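Local coordinates for protein Dye type peroxidase A (Streptomyces lividans 1326, PDB 6GZW) that is a haem-containing dye-decolourising peroxidase that probably uses hydrogen peroxide to oxidise dyes and other substrates, at residues 241-246 with 253-258. Residues are numbered along the deposited sequence; the frame is centred on the assembly and turned at random.
Sequences QEDVIG and APLSGG
Leu-255 joins Gly-246 through the one hydrogen bond between the two segments. Leu-255 N donates to Gly-246 O at 3.0 Å, with an N-H...O angle of 161°. The donor sits above the carbonyl plane, 42° out of it.

The remaining contacts are van der Waals and come mainly from the Leu-255 side chain. With chi1 at -63°, CG stands anti to the carbonyl carbon, and the two methyls reach the last turn of helix 238-245. Leu-255 CG rests 3.5 Å from Gly-246 C. Leu-255 CD1 lies 3.5 Å from Asp-243 OD1, and the two side chains cross at about a right angle. Leu-255 CD1 also lies 3.7 Å from Glu-242 O. Leu-255 CD2 meets Glu-242 CB at 4.0 Å. Pro-254 CA adds a contact of 3.6 Å to Gly-246 O.

Both segments belong to the C-terminal Dyp-type peroxidase region. Helix 238-245 stops at Ile-245, and Gly-246 is the first residue to leave helical angles, with positive phi. Gly-246 N bonds to Glu-242 O at 2.7 Å. The chain then loops back into a type I beta turn, Pro-254 to Gly-257, closed by Gly-257 N to Pro-254 O. Replacing Leu-255 by alanine removes CG and both methyls, which is likely to leave Glu-242 CB and the Gly-246 carbonyl without their apolar cover.

The carboxylate of Glu-242 is engaged elsewhere, with OE2 accepting from Lys-249 N. The helix end also borders the haem pocket, where Ile-245 touches the porphyrin.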
ATOM      1  N   GLN A 241      25.003   8.513   9.264  1.00 11.78           N
ATOM      2  CA  GLN A 241      24.104   8.242   8.141  1.00 11.11           C
ATOM      3  C   GLN A 241      24.430   9.112   6.932  1.00 11.11           C
ATOM      4  O   GLN A 241      24.345   8.635   5.789  1.00 10.43           O
ATOM      5  CB  GLN A 241      22.663   8.463   8.563  1.00 11.46           C
ATOM      6  CG  GLN A 241      22.109   7.415   9.494  1.00 11.13           C
ATOM      7  CD  GLN A 241      20.618   7.620   9.760  1.00 11.50           C
ATOM      8  OE1 GLN A 241      20.064   8.683   9.462  1.00 12.60           O
ATOM      9  NE2 GLN A 241      19.967   6.623  10.362  1.00 12.79           N
ATOM     10  N   GLU A 242      24.781  10.377   7.172  1.00 11.01           N
ATOM     11  CA  GLU A 242      25.092  11.286   6.106  1.00 11.30           C
ATOM     12  C   GLU A 242      26.430  10.887   5.455  1.00 11.43           C
ATOM     13  O   GLU A 242      26.607  10.968   4.232  1.00 11.63           O
ATOM     14  CB  GLU A 242      25.042  12.754   6.589  1.00 11.95           C
ATOM     15  CG  GLU A 242      23.590  13.175   6.856  1.00 12.90           C
ATOM     16  CD  GLU A 242      23.359  14.615   7.238  1.00 14.30           C
ATOM     17  OE1 GLU A 242      24.286  15.290   7.734  1.00 15.56           O
ATOM     18  OE2 GLU A 242      22.195  15.074   7.060  1.00 13.87           O
ATOM     19  N   ASP A 243      27.374  10.408   6.257  1.00 12.32           N
ATOM     20  CA  ASP A 243      28.628   9.871   5.659  1.00 13.02           C
ATOM     21  C   ASP A 243      28.426   8.634   4.785  1.00 13.57           C
ATOM     22  O   ASP A 243      29.182   8.432   3.854  1.00 12.97           O
ATOM     23  CB  ASP A 243      29.685   9.547   6.735  1.00 14.58           C
ATOM     24  CG  ASP A 243      30.421  10.771   7.214  1.00 14.68           C
ATOM     25  OD1 ASP A 243      30.290  11.851   6.633  1.00 15.60           O
ATOM     26  OD2 ASP A 243      31.110  10.660   8.242  1.00 17.83           O
ATOM     27  N   VAL A 244      27.413   7.805   5.066  1.00 12.39           N
ATOM     28  CA  VAL A 244      27.146   6.631   4.211  1.00 12.53           C
ATOM     29  C   VAL A 244      26.754   7.046   2.804  1.00 12.25           C
ATOM     30  O   VAL A 244      27.221   6.452   1.830  1.00 11.93           O
ATOM     31  CB  VAL A 244      26.058   5.708   4.838  1.00 12.72           C
ATOM     32  CG1 VAL A 244      25.529   4.686   3.830  1.00 12.93           C
ATOM     33  CG2 VAL A 244      26.639   5.005   6.042  1.00 12.58           C
ATOM     34  N   ILE A 245      25.951   8.108   2.700  1.00 11.28           N
ATOM     35  CA  ILE A 245      25.458   8.555   1.380  1.00 11.23           C
ATOM     36  C   ILE A 245      26.359   9.628   0.762  1.00 11.15           C
ATOM     37  O   ILE A 245      26.562   9.618  -0.442  1.00 10.99           O
ATOM     38  CB  ILE A 245      24.013   9.104   1.491  1.00 11.76           C
ATOM     39  CG1 ILE A 245      23.056   8.011   1.961  1.00 11.81           C
ATOM     40  CG2 ILE A 245      23.553   9.725   0.173  1.00 12.10           C
ATOM     41  CD1 ILE A 245      22.976   6.804   1.039  1.00 12.00           C
ATOM     42  N   GLY A 246      26.877  10.550   1.579  1.00 11.11           N
ATOM     43  CA  GLY A 246      27.575  11.733   1.051  1.00 11.17           C
ATOM     44  C   GLY A 246      26.687  12.936   0.749  1.00 11.51           C
ATOM     45  O   GLY A 246      27.128  13.934   0.136  1.00 12.83           O
ATOM     46  N   ALA A 253      21.572  17.965  -0.028  1.00 12.21           N
ATOM     47  CA  ALA A 253      22.765  18.637  -0.583  1.00 12.49           C
ATOM     48  C   ALA A 253      24.001  17.759  -0.400  1.00 12.82           C
ATOM     49  O   ALA A 253      24.102  17.007   0.569  1.00 12.57           O
ATOM     50  CB  ALA A 253      22.980  19.964   0.116  1.00 12.83           C
ATOM     51  N   PRO A 254      24.980  17.876  -1.321  1.00 13.20           N
ATOM     52  CA  PRO A 254      26.252  17.208  -1.080  1.00 14.07           C
ATOM     53  C   PRO A 254      26.886  17.721   0.199  1.00 14.24           C
ATOM     54  O   PRO A 254      26.710  18.907   0.532  1.00 14.82           O
ATOM     55  CB  PRO A 254      27.109  17.588  -2.302  1.00 14.59           C
ATOM     56  CG  PRO A 254      26.436  18.757  -2.904  1.00 14.56           C
ATOM     57  CD  PRO A 254      24.975  18.671  -2.557  1.00 14.04           C
ATOM     58  N   LEU A 255      27.561  16.842   0.937  1.00 14.73           N
ATOM     59  CA  LEU A 255      28.191  17.240   2.204  1.00 14.34           C
ATOM     60  C   LEU A 255      29.262  18.323   1.983  1.00 14.37           C
ATOM     61  O   LEU A 255      29.546  19.097   2.877  1.00 14.39           O
ATOM     62  CB  LEU A 255      28.824  16.050   2.938  1.00 14.77           C
ATOM     63  CG  LEU A 255      27.930  14.916   3.418  1.00 15.02           C
ATOM     64  CD1 LEU A 255      28.762  13.932   4.254  1.00 14.58           C
ATOM     65  CD2 LEU A 255      26.782  15.486   4.206  1.00 16.44           C
ATOM     66  N   SER A 256      29.819  18.360   0.787  1.00 15.28           N
ATOM     67  CA  SER A 256      30.759  19.407   0.373  1.00 15.62           C
ATOM     68  C   SER A 256      30.132  20.790   0.249  1.00 16.38           C
ATOM     69  O   SER A 256      30.844  21.777   0.126  1.00 16.27           O
ATOM     70  CB  SER A 256      31.393  19.025  -0.959  1.00 15.44           C
ATOM     71  OG  SER A 256      30.404  18.804  -1.988  1.00 15.43           O
ATOM     72  N   GLY A 257      28.805  20.865   0.228  1.00 16.52           N
ATOM     73  CA  GLY A 257      28.123  22.128   0.049  1.00 16.89           C
ATOM     74  C   GLY A 257      28.101  22.913   1.347  1.00 19.04           C
ATOM     75  O   GLY A 257      28.084  22.344   2.435  1.00 21.81           O
ATOM     76  N   GLY A 258      28.033  24.228   1.236  1.00 21.63           N
ATOM     77  CA  GLY A 258      27.759  25.057   2.403  1.00 23.52           C
ATOM     78  C   GLY A 258      26.304  25.035   2.849  1.00 26.23           C
ATOM     79  O   GLY A 258      25.469  24.252   2.354  1.00 23.12           O
TER